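Local coordinates for sarcoplasmic calcium-binding protein (Branchiostoma lanceolatum, PDB 2SAS), which binds calcium ions through EF-hand loops and is a muscle protein, apparently more abundant in fast-contracting muscle, though its precise role there is not established, at residues 156-159 / 160-164; 3-6 / 7-10; 83-86 / 87-90; 40-43 / 44-48. All coordinates share one frame; numbering follows the deposited sequence.

Contact 1: 156-159 / 160-164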
ATOM      1  N   PHE A 156      -6.492  21.932  -6.421  1.00 15.00           N
ATOM      2  CA  PHE A 156      -5.487  21.074  -5.890  1.00 15.81           C
ATOM      3  C   PHE A 156      -4.124  21.763  -6.160  1.00 16.94           C
ATOM      4  O   PHE A 156      -3.397  21.380  -7.090  1.00 17.27           O
ATOM      5  CB  PHE A 156      -5.458  19.620  -6.369  1.00 15.18           C
ATOM      6  CG  PHE A 156      -4.671  18.644  -5.523  1.00 13.71           C
ATOM      7  CD1 PHE A 156      -3.986  19.052  -4.386  1.00 12.19           C
ATOM      8  CD2 PHE A 156      -4.666  17.291  -5.887  1.00 13.10           C
ATOM      9  CE1 PHE A 156      -3.273  18.144  -3.594  1.00 13.96           C
ATOM     10  CE2 PHE A 156      -3.920  16.374  -5.129  1.00 14.28           C
ATOM     11  CZ  PHE A 156      -3.216  16.798  -3.970  1.00 13.58           C
ATOM     12  N   ASP A 157      -3.841  22.760  -5.335  1.00 16.42           N
ATOM     13  CA  ASP A 157      -2.532  23.423  -5.487  1.00 18.50           C
ATOM     14  C   ASP A 157      -1.717  23.138  -4.215  1.00 20.45           C
ATOM     15  O   ASP A 157      -2.136  22.294  -3.375  1.00 21.11           O
ATOM     16  CB  ASP A 157      -2.773  24.885  -5.812  1.00 20.92           C
ATOM     17  CG  ASP A 157      -3.125  25.658  -4.553  1.00 21.80           C
ATOM     18  OD1 ASP A 157      -4.023  25.183  -3.864  1.00 22.66           O
ATOM     19  OD2 ASP A 157      -2.457  26.665  -4.276  1.00 26.20           O
ATOM     20  N   LEU A 158      -0.573  23.790  -4.083  1.00 20.61           N
ATOM     21  CA  LEU A 158       0.371  23.669  -2.976  1.00 19.31           C
ATOM     22  C   LEU A 158      -0.304  24.002  -1.639  1.00 18.44           C
ATOM     23  O   LEU A 158      -0.102  23.252  -0.680  1.00 17.83           O
ATOM     24  CB  LEU A 158       1.607  24.504  -3.222  1.00 18.81           C
ATOM     25  CG  LEU A 158       2.972  24.026  -2.784  1.00 20.87           C
ATOM     26  CD1 LEU A 158       3.834  25.195  -2.323  1.00 19.14           C
ATOM     27  CD2 LEU A 158       2.925  22.914  -1.755  1.00 18.55           C
ATOM     28  N   ASN A 159      -1.126  25.049  -1.590  1.00 17.43           N
ATOM     29  CA  ASN A 159      -1.788  25.340  -0.312  1.00 17.44           C
ATOM     30  C   ASN A 159      -2.828  24.289   0.009  1.00 17.68           C
ATOM     31  O   ASN A 159      -3.174  24.245   1.202  1.00 20.09           O
ATOM     32  CB  ASN A 159      -2.373  26.738  -0.176  1.00 18.79           C
ATOM     33  CG  ASN A 159      -1.267  27.708  -0.530  1.00 21.91           C
ATOM     34  OD1 ASN A 159      -1.177  28.021  -1.729  1.00 26.23           O
ATOM     35  ND2 ASN A 159      -0.438  28.059   0.439  1.00 23.01           N
ATOM     36  N   ARG A 160      -3.289  23.548  -0.971  1.00 16.58           N
ATOM     37  CA  ARG A 160      -4.302  22.513  -0.734  1.00 16.34           C
ATOM     38  C   ARG A 160      -3.530  21.278  -0.204  1.00 17.04           C
ATOM     39  O   ARG A 160      -3.971  20.693   0.771  1.00 18.02           O
ATOM     40  CB  ARG A 160      -5.062  22.116  -1.980  1.00 15.35           C
ATOM     41  CG  ARG A 160      -6.542  21.881  -1.727  1.00 16.59           C
ATOM     42  CD  ARG A 160      -6.802  20.873  -0.706  1.00 16.80           C
ATOM     43  NE  ARG A 160      -8.050  21.102   0.060  1.00 19.67           N
ATOM     44  CZ  ARG A 160      -8.880  20.071   0.217  1.00 19.68           C
ATOM     45  NH1 ARG A 160      -8.532  18.980  -0.496  1.00 25.52           N
ATOM     46  NH2 ARG A 160      -9.964  19.993   0.917  1.00 21.27           N
ATOM     47  N   TYR A 161      -2.411  21.056  -0.853  1.00 17.20           N
ATOM     48  CA  TYR A 161      -1.485  19.996  -0.575  1.00 19.60           C
ATOM     49  C   TYR A 161      -1.079  20.011   0.924  1.00 18.93           C
ATOM     50  O   TYR A 161      -1.312  18.994   1.588  1.00 18.76           O
ATOM     51  CB  TYR A 161      -0.207  19.973  -1.473  1.00 17.73           C
ATOM     52  CG  TYR A 161       0.476  18.661  -1.163  1.00 19.55           C
ATOM     53  CD1 TYR A 161      -0.019  17.459  -1.670  1.00 18.52           C
ATOM     54  CD2 TYR A 161       1.588  18.613  -0.308  1.00 21.59           C
ATOM     55  CE1 TYR A 161       0.623  16.261  -1.414  1.00 17.88           C
ATOM     56  CE2 TYR A 161       2.225  17.406  -0.023  1.00 19.40           C
ATOM     57  CZ  TYR A 161       1.727  16.237  -0.558  1.00 19.05           C
ATOM     58  OH  TYR A 161       2.318  15.058  -0.196  1.00 19.13           O
ATOM     59  N   LYS A 162      -0.501  21.109   1.315  1.00 18.26           N
ATOM     60  CA  LYS A 162      -0.076  21.477   2.631  1.00 19.30           C
ATOM     61  C   LYS A 162      -1.158  21.112   3.678  1.00 19.59           C
ATOM     62  O   LYS A 162      -0.786  20.548   4.698  1.00 19.68           O
ATOM     63  CB  LYS A 162       0.168  22.991   2.807  1.00 19.11           C
ATOM     64  CG  LYS A 162       1.454  23.503   2.111  1.00 20.63           C
ATOM     65  CD  LYS A 162       1.634  24.994   2.365  1.00 22.08           C
ATOM     66  CE  LYS A 162       2.868  25.564   1.675  1.00 22.63           C
ATOM     67  NZ  LYS A 162       3.237  26.868   2.293  1.00 22.13           N
ATOM     68  N   GLU A 163      -2.405  21.432   3.396  1.00 19.92           N
ATOM     69  CA  GLU A 163      -3.534  21.212   4.300  1.00 20.59           C
ATOM     70  C   GLU A 163      -3.753  19.724   4.520  1.00 19.21           C
ATOM     71  O   GLU A 163      -4.013  19.266   5.632  1.00 17.74           O
ATOM     72  CB  GLU A 163      -4.871  21.813   3.809  1.00 22.93           C
ATOM     73  CG  GLU A 163      -5.031  23.279   3.453  1.00 27.25           C
ATOM     74  CD  GLU A 163      -6.338  23.700   2.798  1.00 30.49           C
ATOM     75  OE1 GLU A 163      -7.342  22.994   2.710  1.00 29.00           O
ATOM     76  OE2 GLU A 163      -6.315  24.870   2.305  1.00 30.27           O
ATOM     77  N   LEU A 164      -3.705  19.017   3.385  1.00 17.30           N
ATOM     78  CA  LEU A 164      -3.923  17.562   3.409  1.00 15.72           C
ATOM     79  C   LEU A 164      -2.746  16.851   4.034  1.00 16.68           C
ATOM     80  O   LEU A 164      -2.917  15.929   4.849  1.00 16.30           O
ATOM     81  CB  LEU A 164      -4.297  17.149   2.004  1.00 15.71           C
ATOM     82  CG  LEU A 164      -5.504  17.826   1.365  1.00 14.46           C
ATOM     83  CD1 LEU A 164      -5.460  17.566  -0.136  1.00 15.51           C
ATOM     84  CD2 LEU A 164      -6.760  17.209   1.973  1.00 15.45           C
TER
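Lys162 lies along the start of helix 158-170, one turn after Leu158. Its CB is 3.5 Å from Leu158 O. The next carbon comes closer still, with CG 3.2 Å from Leu158 O. CD passes near the same oxygen, and CE reaches Leu158 CD1 at 4.1 Å. The chain is extended beyond CG, which places CE beside the leucine methyl. The backbone pairs the same two residues: Lys162 N donates to Leu158 O at 3.0 Å in a nearly straight bond (174°). With an alanine here, a gap would probably open beside Leu158 CD1, where the lysine CE packs, while the backbone bond could remain. Asp157 is the N-cap. Its OD1 takes a weak bond from Arg160 N, and its OD2 another from Asn159 N. Its carbonyl O accepts from both Arg160 N and Tyr161 N. On the inner side, Phe156 CE1 meets the edge of the Tyr161 ring at CD1, 3.8 Å away. Leu164 CD1 also reaches Phe156 CE1. This helix start belongs to the fourth EF-hand. Phe156, Arg160 and Leu164 pack on Ile148 of helix 141-149, and Tyr161 packs on Ile107, Leu110 and Met114 of helix 103-114.

Contact 2: 3-6 / 7-10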
ATOM      1  N   ASN A   3      -3.500   7.182  18.375  1.00 18.80           N
ATOM      2  CA  ASN A   3      -4.372   5.961  18.289  1.00 15.48           C
ATOM      3  C   ASN A   3      -3.819   5.152  17.124  1.00 16.17           C
ATOM      4  O   ASN A   3      -2.847   5.591  16.443  1.00 16.95           O
ATOM      5  CB  ASN A   3      -5.811   6.402  18.226  1.00 17.08           C
ATOM      6  CG  ASN A   3      -6.179   7.304  17.048  1.00 17.35           C
ATOM      7  OD1 ASN A   3      -5.450   7.359  16.066  1.00 17.81           O
ATOM      8  ND2 ASN A   3      -7.301   8.004  17.117  1.00 16.54           N
ATOM      9  N   ASP A   4      -4.448   4.026  16.864  1.00 15.93           N
ATOM     10  CA  ASP A   4      -4.097   3.067  15.843  1.00 16.18           C
ATOM     11  C   ASP A   4      -4.003   3.778  14.465  1.00 16.01           C
ATOM     12  O   ASP A   4      -2.953   3.706  13.844  1.00 15.11           O
ATOM     13  CB  ASP A   4      -5.013   1.859  15.814  1.00 16.35           C
ATOM     14  CG  ASP A   4      -4.820   0.873  16.945  1.00 18.90           C
ATOM     15  OD1 ASP A   4      -3.890   1.024  17.715  1.00 19.72           O
ATOM     16  OD2 ASP A   4      -5.641  -0.067  17.117  1.00 21.61           O
ATOM     17  N   PHE A   5      -5.092   4.409  14.116  1.00 15.57           N
ATOM     18  CA  PHE A   5      -5.305   5.169  12.903  1.00 15.84           C
ATOM     19  C   PHE A   5      -4.157   6.147  12.654  1.00 17.03           C
ATOM     20  O   PHE A   5      -3.606   6.183  11.544  1.00 16.22           O
ATOM     21  CB  PHE A   5      -6.648   5.912  12.881  1.00 14.27           C
ATOM     22  CG  PHE A   5      -6.886   6.637  11.598  1.00 14.74           C
ATOM     23  CD1 PHE A   5      -6.924   5.938  10.389  1.00 14.82           C
ATOM     24  CD2 PHE A   5      -7.033   8.037  11.612  1.00 13.61           C
ATOM     25  CE1 PHE A   5      -7.106   6.651   9.172  1.00 14.28           C
ATOM     26  CE2 PHE A   5      -7.262   8.722  10.436  1.00 12.95           C
ATOM     27  CZ  PHE A   5      -7.335   8.042   9.228  1.00 11.68           C
ATOM     28  N   GLN A   6      -3.854   6.922  13.707  1.00 16.41           N
ATOM     29  CA  GLN A   6      -2.768   7.879  13.602  1.00 17.23           C
ATOM     30  C   GLN A   6      -1.453   7.192  13.237  1.00 17.97           C
ATOM     31  O   GLN A   6      -0.694   7.654  12.389  1.00 17.72           O
ATOM     32  CB  GLN A   6      -2.577   8.695  14.906  1.00 17.11           C
ATOM     33  CG  GLN A   6      -3.716   9.695  15.064  1.00 15.77           C
ATOM     34  CD  GLN A   6      -3.512  10.547  16.301  1.00 16.86           C
ATOM     35  OE1 GLN A   6      -3.393  11.763  16.214  1.00 15.28           O
ATOM     36  NE2 GLN A   6      -3.547   9.825  17.441  1.00 14.72           N
ATOM     37  N   LYS A   7      -1.171   6.094  13.923  1.00 19.30           N
ATOM     38  CA  LYS A   7       0.043   5.316  13.774  1.00 19.59           C
ATOM     39  C   LYS A   7       0.149   4.650  12.415  1.00 19.19           C
ATOM     40  O   LYS A   7       1.288   4.450  11.923  1.00 19.57           O
ATOM     41  CB  LYS A   7       0.254   4.302  14.905  1.00 21.27           C
ATOM     42  CG  LYS A   7       0.766   5.034  16.152  1.00 22.62           C
ATOM     43  CD  LYS A   7       0.266   4.432  17.446  1.00 23.09           C
ATOM     44  CE  LYS A   7       0.507   2.948  17.513  1.00 25.45           C
ATOM     45  NZ  LYS A   7      -0.245   2.391  18.693  1.00 27.72           N
ATOM     46  N   GLN A   8      -0.990   4.358  11.873  1.00 18.32           N
ATOM     47  CA  GLN A   8      -1.123   3.732  10.537  1.00 18.66           C
ATOM     48  C   GLN A   8      -0.624   4.701   9.452  1.00 17.55           C
ATOM     49  O   GLN A   8       0.141   4.292   8.546  1.00 18.05           O
ATOM     50  CB  GLN A   8      -2.557   3.360  10.308  1.00 20.55           C
ATOM     51  CG  GLN A   8      -2.964   2.440   9.209  1.00 25.05           C
ATOM     52  CD  GLN A   8      -4.490   2.360   9.062  1.00 29.26           C
ATOM     53  OE1 GLN A   8      -5.262   2.175  10.013  1.00 28.61           O
ATOM     54  NE2 GLN A   8      -4.862   2.511   7.788  1.00 29.42           N
ATOM     55  N   LYS A   9      -1.047   5.937   9.539  1.00 16.35           N
ATOM     56  CA  LYS A   9      -0.739   7.022   8.604  1.00 15.48           C
ATOM     57  C   LYS A   9       0.689   7.452   8.828  1.00 16.36           C
ATOM     58  O   LYS A   9       1.338   7.857   7.855  1.00 18.09           O
ATOM     59  CB  LYS A   9      -1.680   8.234   8.677  1.00 14.48           C
ATOM     60  CG  LYS A   9      -3.163   7.811   8.732  1.00 11.16           C
ATOM     61  CD  LYS A   9      -4.082   9.000   8.844  1.00 15.75           C
ATOM     62  CE  LYS A   9      -3.694   9.922  10.008  1.00 18.69           C
ATOM     63  NZ  LYS A   9      -4.683  10.957  10.313  1.00 16.50           N
ATOM     64  N   ILE A  10       1.142   7.420  10.076  1.00 16.68           N
ATOM     65  CA  ILE A  10       2.561   7.743  10.338  1.00 16.41           C
ATOM     66  C   ILE A  10       3.442   6.676   9.663  1.00 15.44           C
ATOM     67  O   ILE A  10       4.441   6.948   8.986  1.00 15.65           O
ATOM     68  CB  ILE A  10       2.874   8.026  11.826  1.00 14.66           C
ATOM     69  CG1 ILE A  10       2.185   9.381  12.241  1.00 18.05           C
ATOM     70  CG2 ILE A  10       4.400   8.214  11.970  1.00 12.76           C
ATOM     71  CD1 ILE A  10       1.836   9.531  13.742  1.00 16.89           C
TER
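Phe5 and Lys9 meet one turn apart at the start of helix 4-18. The lysine chain crosses one face of the ring. CG of Phe5 is anti to its backbone N (chi1 -177°), which brings the ring back beside the Lys9 chain. Lys9 CD lies 3.4 Å from Phe5 CZ and sits over the face, displaced toward the rim. This is a CH-pi contact, with Lys9 CD 3.8 Å from the Phe5 ring centroid. The lysine chain bends at chi3 (-53°), and its amine passes near Phe5 CE2. That amine then bonds to Ser171 O, outside this helix. Gln8 OE1 comes to the ring edge at Phe5 CD1, with its amide plane almost perpendicular to the ring.

Asn3 is the N-cap. Its OD1 accepts from Gln6 N at 2.9 Å, nearly along the C=O axis. Asn3 O accepts from Lys7 N at 3.1 Å, beginning the regular helical bonding. Lys7 CD lies 3.5 Å from Asn3 O. The Lys7 amine stays 4.0 Å from Asp4 OD1, beyond salt-bridge range. Ile10 CD1 folds back against Gln6 O.

Lys9 thus divides its chemistry: its CD methylene lies over an aromatic face, and its amine is satisfied by a carbonyl beyond helix 158-170. Asn3 ND2 likewise bonds to Pro172 O. The two polar groups tie the first turns of this helix to the segment after helix 158-170. Asn3 OD1 caps the helix start by accepting from Gln6 N, one of the first-turn amides that have no carbonyl a turn earlier in the helix.

Contact 3: 83-86 / 87-90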
ATOM      1  N   LEU A  83       8.485   7.449  15.249  1.00 18.19           N
ATOM      2  CA  LEU A  83       7.126   7.446  15.922  1.00 18.25           C
ATOM      3  C   LEU A  83       7.195   8.474  17.053  1.00 18.65           C
ATOM      4  O   LEU A  83       6.407   9.423  17.151  1.00 19.63           O
ATOM      5  CB  LEU A  83       6.831   6.036  16.362  1.00 17.16           C
ATOM      6  CG  LEU A  83       5.453   5.443  16.223  1.00 21.01           C
ATOM      7  CD1 LEU A  83       5.263   4.269  17.188  1.00 19.38           C
ATOM      8  CD2 LEU A  83       4.314   6.444  16.466  1.00 20.62           C
ATOM      9  N   ALA A  84       8.201   8.308  17.905  1.00 18.47           N
ATOM     10  CA  ALA A  84       8.495   9.212  19.026  1.00 17.07           C
ATOM     11  C   ALA A  84       8.486  10.640  18.598  1.00 16.72           C
ATOM     12  O   ALA A  84       7.907  11.478  19.308  1.00 19.36           O
ATOM     13  CB  ALA A  84       9.848   8.854  19.649  1.00 17.68           C
ATOM     14  N   MET A  85       9.135  10.989  17.498  1.00 17.61           N
ATOM     15  CA  MET A  85       9.166  12.363  16.976  1.00 17.42           C
ATOM     16  C   MET A  85       7.728  12.828  16.706  1.00 17.38           C
ATOM     17  O   MET A  85       7.334  13.944  17.086  1.00 18.38           O
ATOM     18  CB  MET A  85       9.995  12.507  15.714  1.00 17.50           C
ATOM     19  CG  MET A  85       9.838  13.886  15.109  1.00 18.58           C
ATOM     20  SD  MET A  85      11.032  14.030  13.713  1.00 21.10           S
ATOM     21  CE  MET A  85      10.272  12.775  12.669  1.00 18.31           C
ATOM     22  N   TRP A  86       6.951  11.978  16.094  1.00 18.58           N
ATOM     23  CA  TRP A  86       5.539  12.351  15.790  1.00 19.58           C
ATOM     24  C   TRP A  86       4.666  12.481  17.010  1.00 20.08           C
ATOM     25  O   TRP A  86       3.835  13.425  17.054  1.00 19.63           O
ATOM     26  CB  TRP A  86       5.008  11.441  14.692  1.00 18.96           C
ATOM     27  CG  TRP A  86       5.422  12.102  13.404  1.00 18.86           C
ATOM     28  CD1 TRP A  86       6.325  11.655  12.516  1.00 18.14           C
ATOM     29  CD2 TRP A  86       4.935  13.357  12.910  1.00 20.38           C
ATOM     30  NE1 TRP A  86       6.436  12.526  11.478  1.00 17.32           N
ATOM     31  CE2 TRP A  86       5.630  13.588  11.677  1.00 19.23           C
ATOM     32  CE3 TRP A  86       4.029  14.311  13.366  1.00 19.80           C
ATOM     33  CZ2 TRP A  86       5.404  14.720  10.900  1.00 17.79           C
ATOM     34  CZ3 TRP A  86       3.826  15.446  12.596  1.00 16.94           C
ATOM     35  CH2 TRP A  86       4.485  15.642  11.387  1.00 16.71           C
ATOM     36  N   GLU A  87       4.856  11.613  17.981  1.00 21.18           N
ATOM     37  CA  GLU A  87       4.071  11.701  19.238  1.00 21.94           C
ATOM     38  C   GLU A  87       4.335  13.018  19.920  1.00 20.79           C
ATOM     39  O   GLU A  87       3.409  13.611  20.483  1.00 22.13           O
ATOM     40  CB  GLU A  87       4.291  10.584  20.224  1.00 22.53           C
ATOM     41  CG  GLU A  87       4.119   9.136  19.755  1.00 26.02           C
ATOM     42  CD  GLU A  87       3.330   8.356  20.797  1.00 29.29           C
ATOM     43  OE1 GLU A  87       3.270   8.869  21.912  1.00 29.53           O
ATOM     44  OE2 GLU A  87       2.798   7.293  20.403  1.00 29.03           O
ATOM     45  N   LYS A  88       5.569  13.458  19.833  1.00 21.24           N
ATOM     46  CA  LYS A  88       5.982  14.762  20.452  1.00 21.39           C
ATOM     47  C   LYS A  88       5.289  15.884  19.710  1.00 20.83           C
ATOM     48  O   LYS A  88       4.517  16.618  20.318  1.00 20.66           O
ATOM     49  CB  LYS A  88       7.473  14.807  20.552  1.00 22.04           C
ATOM     50  CG  LYS A  88       8.326  15.997  20.755  1.00 23.20           C
ATOM     51  CD  LYS A  88       9.675  15.934  20.022  1.00 30.13           C
ATOM     52  CE  LYS A  88       9.712  15.910  18.524  1.00 31.12           C
ATOM     53  NZ  LYS A  88       9.752  17.259  17.856  1.00 31.43           N
ATOM     54  N   THR A  89       5.414  16.081  18.405  1.00 20.87           N
ATOM     55  CA  THR A  89       4.727  17.169  17.704  1.00 20.40           C
ATOM     56  C   THR A  89       3.220  17.101  17.643  1.00 21.12           C
ATOM     57  O   THR A  89       2.579  18.159  17.549  1.00 20.13           O
ATOM     58  CB  THR A  89       5.302  17.311  16.230  1.00 18.42           C
ATOM     59  OG1 THR A  89       4.998  16.036  15.662  1.00 21.13           O
ATOM     60  CG2 THR A  89       6.785  17.588  16.207  1.00 21.23           C
ATOM     61  N   ILE A  90       2.625  15.912  17.622  1.00 22.65           N
ATOM     62  CA  ILE A  90       1.135  15.909  17.554  1.00 24.76           C
ATOM     63  C   ILE A  90       0.668  16.497  18.876  1.00 27.15           C
ATOM     64  O   ILE A  90      -0.259  17.304  18.997  1.00 27.89           O
ATOM     65  CB  ILE A  90       0.573  14.482  17.237  1.00 23.10           C
ATOM     66  CG1 ILE A  90       0.740  14.152  15.743  1.00 23.24           C
ATOM     67  CG2 ILE A  90      -0.916  14.351  17.650  1.00 24.51           C
ATOM     68  CD1 ILE A  90       0.250  12.751  15.283  1.00 23.97           C
TER
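Leu83 begins this part of helix 79-91, the exiting helix of the second EF-hand, and its O accepts from Glu87 N at 2.8 Å. Its CD2 also comes to 4.3 Å from Glu87 CG. Ala84 O takes the next helical bond, from Lys88 N. Met85 points its side chain to helix 48-69, where it packs on Leu65, Arg68 and Ala69. Lys88 bends at chi2, chi3 and chi4, and this brings its CE back to 4.0 Å from Met85 CG. The same CE lies 3.4 Å from Met85 O, which accepts from Thr89 N. Trp86 packs on Ile10 of helix 4-18 and Leu169 of helix 158-170, with Tyr82 edge-to-face. Within the helix, Ile90 CG1 meets the edge of the indole at CE3, 4.1 Å away. Thr89 OG1 lies between its own backbone N and carbonyl carbon (chi1 61°), facing back to the previous turn. There it lies by the indole carbon CE3 and donates to Trp86 O at 3.2 Å. A valine here has no hydroxyl, and Trp86 O would probably be left with the Ile90 amide as its one donor from the next turn. That bond, from Ile90 N to Trp86 O, is 2.8 Å long.

Contact 4: 40-43 / 44-48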
ATOM      1  N   GLU A  40      16.872  10.353 -12.562  1.00 22.92           N
ATOM      2  CA  GLU A  40      16.294   9.194 -13.259  1.00 25.44           C
ATOM      3  C   GLU A  40      15.232   9.674 -14.243  1.00 25.99           C
ATOM      4  O   GLU A  40      15.288   9.341 -15.467  1.00 26.97           O
ATOM      5  CB  GLU A  40      15.718   8.215 -12.270  1.00 28.35           C
ATOM      6  CG  GLU A  40      15.473   6.718 -12.217  1.00 31.45           C
ATOM      7  CD  GLU A  40      14.417   6.288 -11.215  1.00 33.09           C
ATOM      8  OE1 GLU A  40      14.577   6.152 -10.011  1.00 33.60           O
ATOM      9  OE2 GLU A  40      13.270   6.115 -11.695  1.00 34.06           O
ATOM     10  N   VAL A  41      14.290  10.481 -13.769  1.00 25.52           N
ATOM     11  CA  VAL A  41      13.186  11.002 -14.550  1.00 24.73           C
ATOM     12  C   VAL A  41      13.357  12.340 -15.237  1.00 23.93           C
ATOM     13  O   VAL A  41      12.615  12.512 -16.233  1.00 23.52           O
ATOM     14  CB  VAL A  41      11.863  11.067 -13.710  1.00 24.63           C
ATOM     15  CG1 VAL A  41      11.765   9.897 -12.747  1.00 25.60           C
ATOM     16  CG2 VAL A  41      11.685  12.415 -13.076  1.00 22.47           C
ATOM     17  N   ASN A  42      14.145  13.241 -14.705  1.00 22.41           N
ATOM     18  CA  ASN A  42      14.325  14.545 -15.331  1.00 23.91           C
ATOM     19  C   ASN A  42      15.507  14.660 -16.321  1.00 22.90           C
ATOM     20  O   ASN A  42      15.515  15.619 -17.106  1.00 22.01           O
ATOM     21  CB  ASN A  42      14.525  15.636 -14.267  1.00 24.82           C
ATOM     22  CG  ASN A  42      13.199  15.992 -13.608  1.00 25.57           C
ATOM     23  OD1 ASN A  42      12.844  15.287 -12.662  1.00 24.53           O
ATOM     24  ND2 ASN A  42      12.595  17.063 -14.118  1.00 24.86           N
ATOM     25  N   LYS A  43      16.449  13.786 -16.154  1.00 22.13           N
ATOM     26  CA  LYS A  43      17.708  13.698 -16.868  1.00 21.09           C
ATOM     27  C   LYS A  43      18.260  15.085 -17.156  1.00 19.85           C
ATOM     28  O   LYS A  43      18.348  15.934 -16.283  1.00 18.17           O
ATOM     29  CB  LYS A  43      17.466  12.873 -18.121  1.00 23.31           C
ATOM     30  CG  LYS A  43      16.921  11.463 -17.812  1.00 24.36           C
ATOM     31  CD  LYS A  43      16.543  10.831 -19.148  1.00 27.08           C
ATOM     32  CE  LYS A  43      16.015   9.415 -19.010  1.00 29.01           C
ATOM     33  NZ  LYS A  43      16.830   8.690 -18.001  1.00 31.51           N
ATOM     34  N   GLY A  44      18.577  15.357 -18.420  1.00 20.00           N
ATOM     35  CA  GLY A  44      19.093  16.615 -18.920  1.00 17.88           C
ATOM     36  C   GLY A  44      18.058  17.720 -18.969  1.00 17.39           C
ATOM     37  O   GLY A  44      18.423  18.860 -19.382  1.00 16.10           O
ATOM     38  N   SER A  45      16.821  17.433 -18.533  1.00 15.99           N
ATOM     39  CA  SER A  45      15.838  18.547 -18.567  1.00 17.07           C
ATOM     40  C   SER A  45      16.250  19.595 -17.536  1.00 15.64           C
ATOM     41  O   SER A  45      15.784  20.715 -17.619  1.00 15.83           O
ATOM     42  CB  SER A  45      14.402  18.185 -18.251  1.00 18.09           C
ATOM     43  OG  SER A  45      13.980  17.030 -18.954  1.00 22.98           O
ATOM     44  N   LEU A  46      17.025  19.138 -16.575  1.00 17.32           N
ATOM     45  CA  LEU A  46      17.467  20.015 -15.452  1.00 18.66           C
ATOM     46  C   LEU A  46      18.961  20.205 -15.590  1.00 18.47           C
ATOM     47  O   LEU A  46      19.636  19.256 -16.052  1.00 20.11           O
ATOM     48  CB  LEU A  46      17.026  19.281 -14.170  1.00 18.94           C
ATOM     49  CG  LEU A  46      15.881  19.768 -13.318  1.00 20.48           C
ATOM     50  CD1 LEU A  46      14.734  20.358 -14.123  1.00 19.40           C
ATOM     51  CD2 LEU A  46      15.307  18.643 -12.443  1.00 18.07           C
ATOM     52  N   SER A  47      19.500  21.324 -15.207  1.00 18.17           N
ATOM     53  CA  SER A  47      20.965  21.506 -15.271  1.00 18.81           C
ATOM     54  C   SER A  47      21.646  20.896 -14.035  1.00 19.79           C
ATOM     55  O   SER A  47      20.979  20.527 -13.019  1.00 21.76           O
ATOM     56  CB  SER A  47      21.273  22.992 -15.323  1.00 17.34           C
ATOM     57  OG  SER A  47      20.609  23.660 -14.303  1.00 15.49           O
ATOM     58  N   ASP A  48      22.953  20.834 -14.097  1.00 17.96           N
ATOM     59  CA  ASP A  48      23.791  20.319 -12.993  1.00 17.40           C
ATOM     60  C   ASP A  48      23.437  21.163 -11.764  1.00 15.72           C
ATOM     61  O   ASP A  48      23.096  20.692 -10.682  1.00 16.35           O
ATOM     62  CB  ASP A  48      25.261  20.301 -13.401  1.00 15.99           C
ATOM     63  CG  ASP A  48      26.308  19.906 -12.406  1.00 17.54           C
ATOM     64  OD1 ASP A  48      26.318  18.741 -11.886  1.00 20.08           O
ATOM     65  OD2 ASP A  48      27.253  20.633 -12.108  1.00 17.71           O
TER
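Asn42 and Leu46 meet where helix 28-42 ends and the chain turns through a short 3-10 segment toward helix 48-69. This is the link from the first EF-hand to the following helix. Asn42 CG is anti to its carbonyl carbon (chi1 -76°), and the side chain points to the turn. Leu46 CD2 comes against it, 3.6 Å from Asn42 CB, and also touches the amide carbon. The two side chains approach at a slant. Both pack on Tyr51 of helix 48-69, so the tyrosine joins the two ends of the turn. Lys43 is the first residue to leave helical geometry, with a positive phi of 37°. This turns the chain into Gly44. Lys43 O accepts a weak bond from Leu46 N at 3.5 Å, and a bond from Tyr51 OH. The lysine chain runs back along the helix, and Lys43 NZ donates to Glu40 O at 3.0 Å. That carbonyl lies in the last turn of the helix. Asn42 O accepts twice from one residue, Ser45. Ser45 N reaches Asn42 O at 2.7 Å, and Ser45 OG donates to this oxygen at 2.8 Å.

How the contacts relate
Contacts 2 and 3 touch directly, although they belong to different EF-hands. Their centres are 11 Å apart. Ile10 CD1 lies 3.8 Å from Trp86 CB, and Lys7 CG lies 3.8 Å from Leu83 CD2. Helices 4-18 and 79-91 therefore pack against each other here. Contact 1 is separate, with nearest atoms about 8 Å from contact 2 and about 10 Å from contact 3. Contact 4 is remote, its centre 36 Å from those of contacts 2 and 3, on the other side of the chain's centre. One calcium ion lies about 9 Å from the Phe156 side chain and another about 10 Å from that of Ala84; none of the four contacts supplies a calcium ligand.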